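Local coordinates for sugar ABC transporter substrate-binding protein, BlMnBP1 (Bifidobacterium animalis subsp. lactis ATCC 27673, PDB 6I5R) that binds mannobiose, probably as the extracellular solute-binding component of an ABC transporter that takes up manno-oligosaccharides derived from beta-mannan, at residues A[225-230]-A[431-436]. Residues are numbered along the deposited sequence; the frame is centred on the assembly and turned at random.
Sequences TKEPFK and EWNQKW. With ZN (zinc ion), chain E.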
# COMPACT_ATOMS: atom_id res chain seq x y z
N THR A 225 -2.29 -15.29 -16.95
CA THR A 225 -1.44 -14.91 -18.08
C THR A 225 -0.02 -15.43 -17.86
O THR A 225 0.60 -15.11 -16.84
CB THR A 225 -1.40 -13.39 -18.24
OG1 THR A 225 -2.74 -12.92 -18.45
CG2 THR A 225 -0.47 -12.96 -19.38
N LYS A 226 0.51 -16.20 -18.80
CA LYS A 226 1.78 -16.86 -18.54
C LYS A 226 2.97 -15.90 -18.50
O LYS A 226 3.91 -16.11 -17.72
CB LYS A 226 2.05 -17.94 -19.58
CG LYS A 226 1.42 -19.24 -19.20
CD LYS A 226 1.43 -20.17 -20.38
CE LYS A 226 0.92 -21.57 -19.98
NZ LYS A 226 0.89 -22.53 -21.12
N GLU A 227 2.98 -14.87 -19.34
CA GLU A 227 4.12 -13.94 -19.39
C GLU A 227 3.63 -12.50 -19.28
O GLU A 227 3.73 -11.70 -20.23
CB GLU A 227 4.94 -14.15 -20.66
CG GLU A 227 5.60 -15.50 -20.78
CD GLU A 227 6.66 -15.52 -21.88
OE1 GLU A 227 6.30 -15.56 -23.09
OE2 GLU A 227 7.86 -15.46 -21.53
N PRO A 228 3.15 -12.11 -18.09
CA PRO A 228 2.57 -10.77 -17.92
C PRO A 228 3.59 -9.64 -17.86
O PRO A 228 3.19 -8.47 -17.93
CB PRO A 228 1.81 -10.87 -16.60
CG PRO A 228 2.58 -11.94 -15.81
CD PRO A 228 3.07 -12.93 -16.86
N PHE A 229 4.87 -9.95 -17.73
CA PHE A 229 5.89 -8.93 -17.60
C PHE A 229 6.54 -8.57 -18.93
O PHE A 229 7.36 -7.66 -18.96
CB PHE A 229 6.91 -9.40 -16.58
CG PHE A 229 6.28 -9.81 -15.29
CD1 PHE A 229 5.59 -8.89 -14.51
CD2 PHE A 229 6.31 -11.13 -14.88
CE1 PHE A 229 4.99 -9.28 -13.30
CE2 PHE A 229 5.71 -11.52 -13.70
CZ PHE A 229 5.05 -10.60 -12.91
N LYS A 230 6.10 -9.22 -20.01
CA LYS A 230 6.59 -8.89 -21.33
C LYS A 230 6.10 -7.51 -21.76
O LYS A 230 5.04 -7.04 -21.35
CB LYS A 230 6.14 -9.94 -22.35
CG LYS A 230 4.67 -9.94 -22.71
CD LYS A 230 4.34 -11.03 -23.76
CE LYS A 230 5.09 -10.79 -25.11
NZ LYS A 230 4.55 -9.65 -25.89
N GLU A 431 13.29 -13.38 -17.07
CA GLU A 431 13.47 -14.28 -15.92
C GLU A 431 12.17 -14.40 -15.13
O GLU A 431 11.74 -15.51 -14.80
CB GLU A 431 14.60 -13.80 -15.01
CG GLU A 431 14.99 -14.85 -13.96
CD GLU A 431 15.78 -14.30 -12.77
OE1 GLU A 431 16.05 -13.07 -12.65
OE2 GLU A 431 16.16 -15.12 -11.92
N TRP A 432 11.55 -13.28 -14.79
CA TRP A 432 10.29 -13.35 -14.06
C TRP A 432 9.21 -14.10 -14.85
O TRP A 432 8.45 -14.87 -14.28
CB TRP A 432 9.78 -11.95 -13.70
CG TRP A 432 10.66 -11.08 -12.85
CD1 TRP A 432 11.97 -11.28 -12.51
CD2 TRP A 432 10.27 -9.85 -12.23
NE1 TRP A 432 12.40 -10.24 -11.72
CE2 TRP A 432 11.39 -9.35 -11.54
CE3 TRP A 432 9.07 -9.11 -12.20
CZ2 TRP A 432 11.35 -8.15 -10.84
CZ3 TRP A 432 9.04 -7.93 -11.51
CH2 TRP A 432 10.16 -7.46 -10.83
N ASN A 433 9.10 -13.83 -16.15
CA ASN A 433 8.05 -14.47 -16.94
C ASN A 433 8.16 -15.99 -16.89
O ASN A 433 7.14 -16.69 -16.86
CB ASN A 433 8.10 -13.99 -18.39
CG ASN A 433 7.41 -12.66 -18.58
OD1 ASN A 433 6.45 -12.35 -17.88
ND2 ASN A 433 7.89 -11.87 -19.53
N GLN A 434 9.38 -16.53 -16.93
CA GLN A 434 9.54 -17.98 -16.98
C GLN A 434 9.12 -18.62 -15.65
O GLN A 434 8.45 -19.67 -15.63
CB GLN A 434 10.99 -18.31 -17.37
CG GLN A 434 11.26 -17.99 -18.84
CD GLN A 434 12.71 -17.68 -19.22
OE1 GLN A 434 13.61 -17.66 -18.38
NE2 GLN A 434 12.92 -17.44 -20.52
N LYS A 435 9.42 -17.96 -14.53
CA LYS A 435 8.98 -18.44 -13.24
C LYS A 435 7.47 -18.30 -13.09
O LYS A 435 6.80 -19.20 -12.56
CB LYS A 435 9.69 -17.70 -12.11
CG LYS A 435 11.19 -18.05 -12.03
CD LYS A 435 11.95 -17.35 -10.92
CE LYS A 435 13.44 -17.73 -10.98
NZ LYS A 435 14.27 -16.92 -10.02
N TRP A 436 6.92 -17.16 -13.53
CA TRP A 436 5.48 -16.97 -13.46
C TRP A 436 4.76 -17.94 -14.37
O TRP A 436 3.75 -18.54 -13.99
CB TRP A 436 5.12 -15.55 -13.87
CG TRP A 436 3.75 -15.15 -13.58
CD1 TRP A 436 2.71 -15.14 -14.45
CD2 TRP A 436 3.26 -14.63 -12.35
NE1 TRP A 436 1.58 -14.65 -13.84
CE2 TRP A 436 1.90 -14.34 -12.55
CE3 TRP A 436 3.83 -14.40 -11.10
CZ2 TRP A 436 1.10 -13.84 -11.54
CZ3 TRP A 436 3.04 -13.90 -10.12
CH2 TRP A 436 1.69 -13.63 -10.33
ZN ZN E . 16.47 -14.10 -10.25
O HOH W 1 9.78 -12.87 -21.54
O HOH W 2 16.66 -15.63 -8.84
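Phe229 stands between Trp432 and Trp436, two residues one helical turn apart, and is engaged by both in edge-to-face pairs. Trp432 turns its edge onto the phenylalanine, CE3 lying 4.0 Å above the centre of that ring. Toward Trp436 the roles reverse: Phe229 presents its own edge to the indole face, the planes 76° apart, with Phe229 CE2 offset toward the indole rim. Pro228 completes this tightly packed side, its CG 3.8 Å from the centroid of the five-membered ring of Trp436 in a CH-pi contact.

Asn433 holds the type I turn from Glu227 to Lys230 through one hydrogen bond. Its CG lies anti to its carbonyl carbon (chi1 -82°), beside the backbone N; from there OD1 accepts the backbone N-H of Phe229 at 2.9 Å, in the carbonyl plane and on a lone pair, with an N-H...O angle of 153°. An alanine here would probably leave the Phe229 N-H without this acceptor and the turn less firmly held against the helix.

The other side is looser and more polar. Glu227 crosses Asn433 at about a right angle, Glu227 OE2 lying 3.5 Å from Asn433 CB, and a water bridges OE2 to Asn433 ND2, 2.9 Å from the latter. Nearby, Lys226 touches Ala437 and Val440 and its NZ forms a salt bridge with Glu441.

The contact thus packs the loop following helix 217-224 onto helix 425-443 of this solute-binding fold. Trp436 NE1 hydrogen-bonds to Leu222 O in the last turn of helix 217-224 while its ring rests on helix 391-399; Trp432 packs against helix 409-420 and meets Tyr244 of helix 239-252 edge-to-face.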